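Local coordinates for protein ralf, proline/betaine transporter (Legionella pneumophila, PDB 4D7Q) that probably acts as a guanine nucleotide exchange factor, here an engineered chimera joining the Sec7 domain of one bacterial RalF to the capping domain of another, at residues Asn237-Ile249 / Leu316-Thr328. The protein carries 2 engineered substitutions. Residues are numbered along the deposited sequence; the frame is centred on the assembly and turned at random.
Sequences NIFPKLQNNNLTI and LKLAAQITASFET
Within the capping domain of the chimera, the loop leading into edge strand 248-252 of the antiparallel sheet packs against the C-terminal end of helix 313-325, the backbones coming closest at F239 and S325. One side-chain hydroxyl links the two: K241 N donates to S325 OG over 3.1 Å, at an N-H...O angle of 156°, while S325 OG donates to Q321 O, one turn back in the helix (2.8 Å). With OG beside its own backbone N (chi1 -73°), S325 can reach both partners, so its hydroxyl is gripped as acceptor and donor. P240 lies against the same serine, its CD 3.6 Å from S325 CB. The F239 ring has S325 CB at its edge and directs that edge toward the face of F326 in an offset edge-to-face pair, with centroids 6.0 Å apart and planes at 66°; the F326 side chain also touches I211 and I299 of the sheet. I238 CD1 sits over one face of F239, displaced toward the rim. Toward the preceding helical turns, the L242 methyls part company: CD1 meets both L318 CD1 and I322 CG1, each at 3.8 Å, whereas CD2 rests on the Q321 amide. The type I turn L242-N245 is braced by N237, whose ND2 donates to L242 O (2.8 Å) from the opposite face of that carbonyl to N245 N.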
loop_
_atom_site.group_PDB
_atom_site.type_symbol
_atom_site.label_atom_id
_atom_site.label_comp_id
_atom_site.label_asym_id
_atom_site.label_seq_id
_atom_site.Cartn_x
_atom_site.Cartn_y
_atom_site.Cartn_z
ATOM N N ASN A 237 7.693 -4.483 -26.134
ATOM C CA ASN A 237 6.346 -5.028 -26.223
ATOM C C ASN A 237 6.435 -6.549 -26.445
ATOM O O ASN A 237 6.609 -7.026 -27.562
ATOM C CB ASN A 237 5.528 -4.311 -27.299
ATOM C CG ASN A 237 4.109 -4.818 -27.496
ATOM O OD1 ASN A 237 3.624 -5.713 -26.802
ATOM N ND2 ASN A 237 3.399 -4.244 -28.451
ATOM N N ILE A 238 6.363 -7.302 -25.348
ATOM C CA ILE A 238 6.427 -8.774 -25.342
ATOM C C ILE A 238 5.036 -9.365 -25.022
ATOM O O ILE A 238 4.909 -10.546 -24.708
ATOM C CB ILE A 238 7.535 -9.231 -24.326
ATOM C CG1 ILE A 238 7.467 -8.430 -22.994
ATOM C CG2 ILE A 238 8.931 -9.055 -24.948
ATOM C CD1 ILE A 238 6.766 -9.071 -21.854
ATOM N N PHE A 239 4.004 -8.522 -25.096
ATOM C CA PHE A 239 2.624 -8.846 -24.745
ATOM C C PHE A 239 1.843 -9.433 -25.929
ATOM O O PHE A 239 1.556 -8.704 -26.886
ATOM C CB PHE A 239 1.944 -7.604 -24.120
ATOM C CG PHE A 239 2.743 -7.037 -22.964
ATOM C CD1 PHE A 239 2.722 -7.651 -21.715
ATOM C CD2 PHE A 239 3.551 -5.920 -23.139
ATOM C CE1 PHE A 239 3.485 -7.142 -20.653
ATOM C CE2 PHE A 239 4.321 -5.416 -22.083
ATOM C CZ PHE A 239 4.285 -6.034 -20.844
ATOM N N PRO A 240 1.518 -10.760 -25.897
ATOM C CA PRO A 240 0.821 -11.379 -27.044
ATOM C C PRO A 240 -0.504 -10.748 -27.485
ATOM O O PRO A 240 -0.819 -10.836 -28.658
ATOM C CB PRO A 240 0.665 -12.849 -26.622
ATOM C CG PRO A 240 1.711 -13.069 -25.591
ATOM C CD PRO A 240 1.848 -11.772 -24.868
ATOM N N LYS A 241 -1.262 -10.096 -26.576
ATOM C CA LYS A 241 -2.541 -9.460 -26.938
ATOM C C LYS A 241 -2.343 -8.049 -27.492
ATOM O O LYS A 241 -3.310 -7.409 -27.915
ATOM C CB LYS A 241 -3.523 -9.439 -25.745
ATOM C CG LYS A 241 -3.784 -10.798 -25.092
ATOM C CD LYS A 241 -4.581 -11.753 -25.979
ATOM C CE LYS A 241 -4.994 -12.984 -25.210
ATOM N NZ LYS A 241 -5.077 -14.184 -26.090
ATOM N N LEU A 242 -1.103 -7.604 -27.489
ATOM C CA LEU A 242 -0.754 -6.278 -27.928
ATOM C C LEU A 242 0.277 -6.228 -29.071
ATOM O O LEU A 242 0.894 -5.217 -29.304
ATOM C CB LEU A 242 -0.293 -5.458 -26.723
ATOM C CG LEU A 242 -1.338 -5.144 -25.656
ATOM C CD1 LEU A 242 -0.691 -4.549 -24.426
ATOM C CD2 LEU A 242 -2.411 -4.206 -26.169
ATOM N N GLN A 243 0.442 -7.326 -29.775
ATOM C CA GLN A 243 1.472 -7.434 -30.803
ATOM C C GLN A 243 1.307 -6.573 -32.086
ATOM O O GLN A 243 2.246 -6.420 -32.827
ATOM C CB GLN A 243 1.755 -8.888 -31.118
ATOM C CG GLN A 243 2.576 -9.590 -30.050
ATOM C CD GLN A 243 3.852 -8.862 -29.683
ATOM O OE1 GLN A 243 4.013 -8.446 -28.574
ATOM N NE2 GLN A 243 4.748 -8.726 -30.611
ATOM N N ASN A 244 0.133 -5.993 -32.292
ATOM C CA ASN A 244 -0.112 -5.056 -33.385
ATOM C C ASN A 244 -0.155 -3.627 -32.856
ATOM O O ASN A 244 -0.415 -2.705 -33.632
ATOM C CB ASN A 244 -1.423 -5.391 -34.122
ATOM C CG ASN A 244 -1.274 -6.529 -35.099
ATOM O OD1 ASN A 244 -0.570 -6.421 -36.111
ATOM N ND2 ASN A 244 -1.917 -7.651 -34.808
ATOM N N ASN A 245 0.063 -3.450 -31.526
ATOM C CA ASN A 245 0.029 -2.149 -30.866
ATOM C C ASN A 245 1.418 -1.566 -30.735
ATOM O O ASN A 245 2.355 -2.274 -30.353
ATOM C CB ASN A 245 -0.613 -2.245 -29.460
ATOM C CG ASN A 245 -2.130 -2.347 -29.467
ATOM O OD1 ASN A 245 -2.835 -1.476 -28.944
ATOM N ND2 ASN A 245 -2.668 -3.422 -30.037
ATOM N N ASN A 246 1.537 -0.266 -30.992
ATOM C CA ASN A 246 2.785 0.470 -30.846
ATOM C C ASN A 246 2.735 1.181 -29.484
ATOM O O ASN A 246 2.160 2.265 -29.339
ATOM C CB ASN A 246 3.003 1.410 -32.042
ATOM C CG ASN A 246 3.055 0.664 -33.357
ATOM O OD1 ASN A 246 3.595 -0.447 -33.456
ATOM N ND2 ASN A 246 2.494 1.257 -34.398
ATOM N N LEU A 247 3.288 0.504 -28.491
ATOM C CA LEU A 247 3.337 0.958 -27.120
ATOM C C LEU A 247 4.519 1.844 -26.787
ATOM O O LEU A 247 5.543 1.788 -27.391
ATOM C CB LEU A 247 3.314 -0.223 -26.153
ATOM C CG LEU A 247 2.185 -1.218 -26.235
ATOM C CD1 LEU A 247 2.413 -2.412 -25.355
ATOM C CD2 LEU A 247 0.827 -0.593 -26.009
ATOM N N THR A 248 4.321 2.654 -25.771
ATOM C CA THR A 248 5.344 3.450 -25.150
ATOM C C THR A 248 5.562 2.903 -23.729
ATOM O O THR A 248 4.689 2.953 -22.921
ATOM C CB THR A 248 4.889 4.908 -25.154
ATOM O OG1 THR A 248 4.874 5.371 -26.490
ATOM C CG2 THR A 248 5.746 5.739 -24.356
ATOM N N ILE A 249 6.736 2.356 -23.455
ATOM C CA ILE A 249 6.985 1.685 -22.204
ATOM C C ILE A 249 8.137 2.338 -21.424
ATOM O O ILE A 249 9.204 2.556 -21.942
ATOM C CB ILE A 249 7.196 0.170 -22.374
ATOM C CG1 ILE A 249 6.093 -0.427 -23.237
ATOM C CG2 ILE A 249 7.240 -0.494 -21.011
ATOM C CD1 ILE A 249 6.271 -1.842 -23.668
ATOM N N LEU A 316 -8.666 1.018 -19.063
ATOM C CA LEU A 316 -9.244 -0.191 -18.498
ATOM C C LEU A 316 -9.029 -1.356 -19.476
ATOM O O LEU A 316 -8.599 -2.433 -19.056
ATOM C CB LEU A 316 -10.751 0.031 -18.197
ATOM C CG LEU A 316 -11.560 -1.201 -17.726
ATOM C CD1 LEU A 316 -11.059 -1.747 -16.391
ATOM C CD2 LEU A 316 -13.027 -0.896 -17.645
ATOM N N LYS A 317 -9.264 -1.117 -20.790
ATOM C CA LYS A 317 -9.044 -2.125 -21.828
ATOM C C LYS A 317 -7.560 -2.520 -21.869
ATOM O O LYS A 317 -7.237 -3.709 -21.836
ATOM C CB LYS A 317 -9.495 -1.572 -23.187
ATOM C CG LYS A 317 -9.557 -2.622 -24.281
ATOM C CD LYS A 317 -9.683 -1.987 -25.646
ATOM C CE LYS A 317 -9.557 -3.011 -26.747
ATOM N NZ LYS A 317 -10.071 -2.489 -28.044
ATOM N N LEU A 318 -6.657 -1.510 -21.899
ATOM C CA LEU A 318 -5.211 -1.744 -21.910
ATOM C C LEU A 318 -4.760 -2.556 -20.693
ATOM O O LEU A 318 -4.006 -3.521 -20.877
ATOM C CB LEU A 318 -4.424 -0.415 -22.037
ATOM C CG LEU A 318 -2.879 -0.497 -22.083
ATOM C CD1 LEU A 318 -2.374 -1.281 -23.316
ATOM C CD2 LEU A 318 -2.274 0.875 -22.061
ATOM N N ALA A 319 -5.285 -2.242 -19.475
ATOM C CA ALA A 319 -4.935 -3.012 -18.271
ATOM C C ALA A 319 -5.394 -4.481 -18.424
ATOM O O ALA A 319 -4.593 -5.377 -18.162
ATOM C CB ALA A 319 -5.522 -2.380 -17.014
ATOM N N ALA A 320 -6.615 -4.726 -18.978
ATOM C CA ALA A 320 -7.095 -6.096 -19.229
ATOM C C ALA A 320 -6.278 -6.822 -20.311
ATOM O O ALA A 320 -6.042 -8.019 -20.158
ATOM C CB ALA A 320 -8.573 -6.105 -19.586
ATOM N N GLN A 321 -5.838 -6.105 -21.388
ATOM C CA GLN A 321 -5.011 -6.681 -22.487
ATOM C C GLN A 321 -3.649 -7.128 -21.970
ATOM O O GLN A 321 -3.173 -8.211 -22.318
ATOM C CB GLN A 321 -4.813 -5.673 -23.641
ATOM C CG GLN A 321 -6.088 -5.414 -24.436
ATOM C CD GLN A 321 -5.963 -4.301 -25.445
ATOM O OE1 GLN A 321 -5.616 -3.166 -25.126
ATOM N NE2 GLN A 321 -6.296 -4.594 -26.681
ATOM N N ILE A 322 -3.020 -6.275 -21.149
ATOM C CA ILE A 322 -1.719 -6.537 -20.522
ATOM C C ILE A 322 -1.861 -7.761 -19.627
ATOM O O ILE A 322 -1.042 -8.682 -19.726
ATOM C CB ILE A 322 -1.233 -5.300 -19.723
ATOM C CG1 ILE A 322 -0.828 -4.152 -20.692
ATOM C CG2 ILE A 322 -0.065 -5.681 -18.752
ATOM C CD1 ILE A 322 -0.728 -2.736 -20.041
ATOM N N THR A 323 -2.921 -7.777 -18.776
ATOM C CA THR A 323 -3.166 -8.891 -17.856
ATOM C C THR A 323 -3.367 -10.207 -18.591
ATOM O O THR A 323 -2.759 -11.208 -18.221
ATOM C CB THR A 323 -4.319 -8.597 -16.889
ATOM O OG1 THR A 323 -4.143 -7.312 -16.300
ATOM C CG2 THR A 323 -4.377 -9.605 -15.787
ATOM N N ALA A 324 -4.190 -10.196 -19.657
ATOM C CA ALA A 324 -4.482 -11.402 -20.443
ATOM C C ALA A 324 -3.273 -11.887 -21.254
ATOM O O ALA A 324 -3.261 -13.035 -21.687
ATOM C CB ALA A 324 -5.684 -11.166 -21.342
ATOM N N SER A 325 -2.246 -11.027 -21.411
ATOM C CA SER A 325 -1.001 -11.321 -22.118
ATOM C C SER A 325 -0.082 -12.229 -21.306
ATOM O O SER A 325 0.766 -12.904 -21.882
ATOM C CB SER A 325 -0.278 -10.033 -22.495
ATOM O OG SER A 325 -0.940 -9.364 -23.554
ATOM N N PHE A 326 -0.216 -12.228 -19.979
ATOM C CA PHE A 326 0.579 -13.120 -19.152
ATOM C C PHE A 326 -0.021 -14.508 -19.306
ATOM O O PHE A 326 -1.237 -14.635 -19.444
ATOM C CB PHE A 326 0.633 -12.643 -17.677
ATOM C CG PHE A 326 1.509 -11.412 -17.493
ATOM C CD1 PHE A 326 2.878 -11.537 -17.270
ATOM C CD2 PHE A 326 0.974 -10.131 -17.603
ATOM C CE1 PHE A 326 3.693 -10.405 -17.137
ATOM C CE2 PHE A 326 1.794 -8.992 -17.478
ATOM C CZ PHE A 326 3.144 -9.137 -17.237
ATOM N N GLU A 327 0.825 -15.542 -19.377
ATOM C CA GLU A 327 0.352 -16.925 -19.536
ATOM C C GLU A 327 -0.494 -17.378 -18.354
ATOM O O GLU A 327 -1.486 -18.077 -18.545
ATOM C CB GLU A 327 1.533 -17.881 -19.713
ATOM C CG GLU A 327 2.155 -17.837 -21.095
ATOM C CD GLU A 327 3.248 -18.866 -21.314
ATOM O OE1 GLU A 327 3.821 -19.355 -20.315
ATOM O OE2 GLU A 327 3.538 -19.174 -22.493
ATOM N N THR A 328 -0.115 -16.958 -17.143
ATOM C CA THR A 328 -0.822 -17.298 -15.907
ATOM C C THR A 328 -2.160 -16.582 -15.828
ATOM O O THR A 328 -2.229 -15.353 -16.005
ATOM C CB THR A 328 0.030 -16.954 -14.681
ATOM O OG1 THR A 328 1.400 -17.283 -14.927
ATOM C CG2 THR A 328 -0.464 -17.642 -13.407
#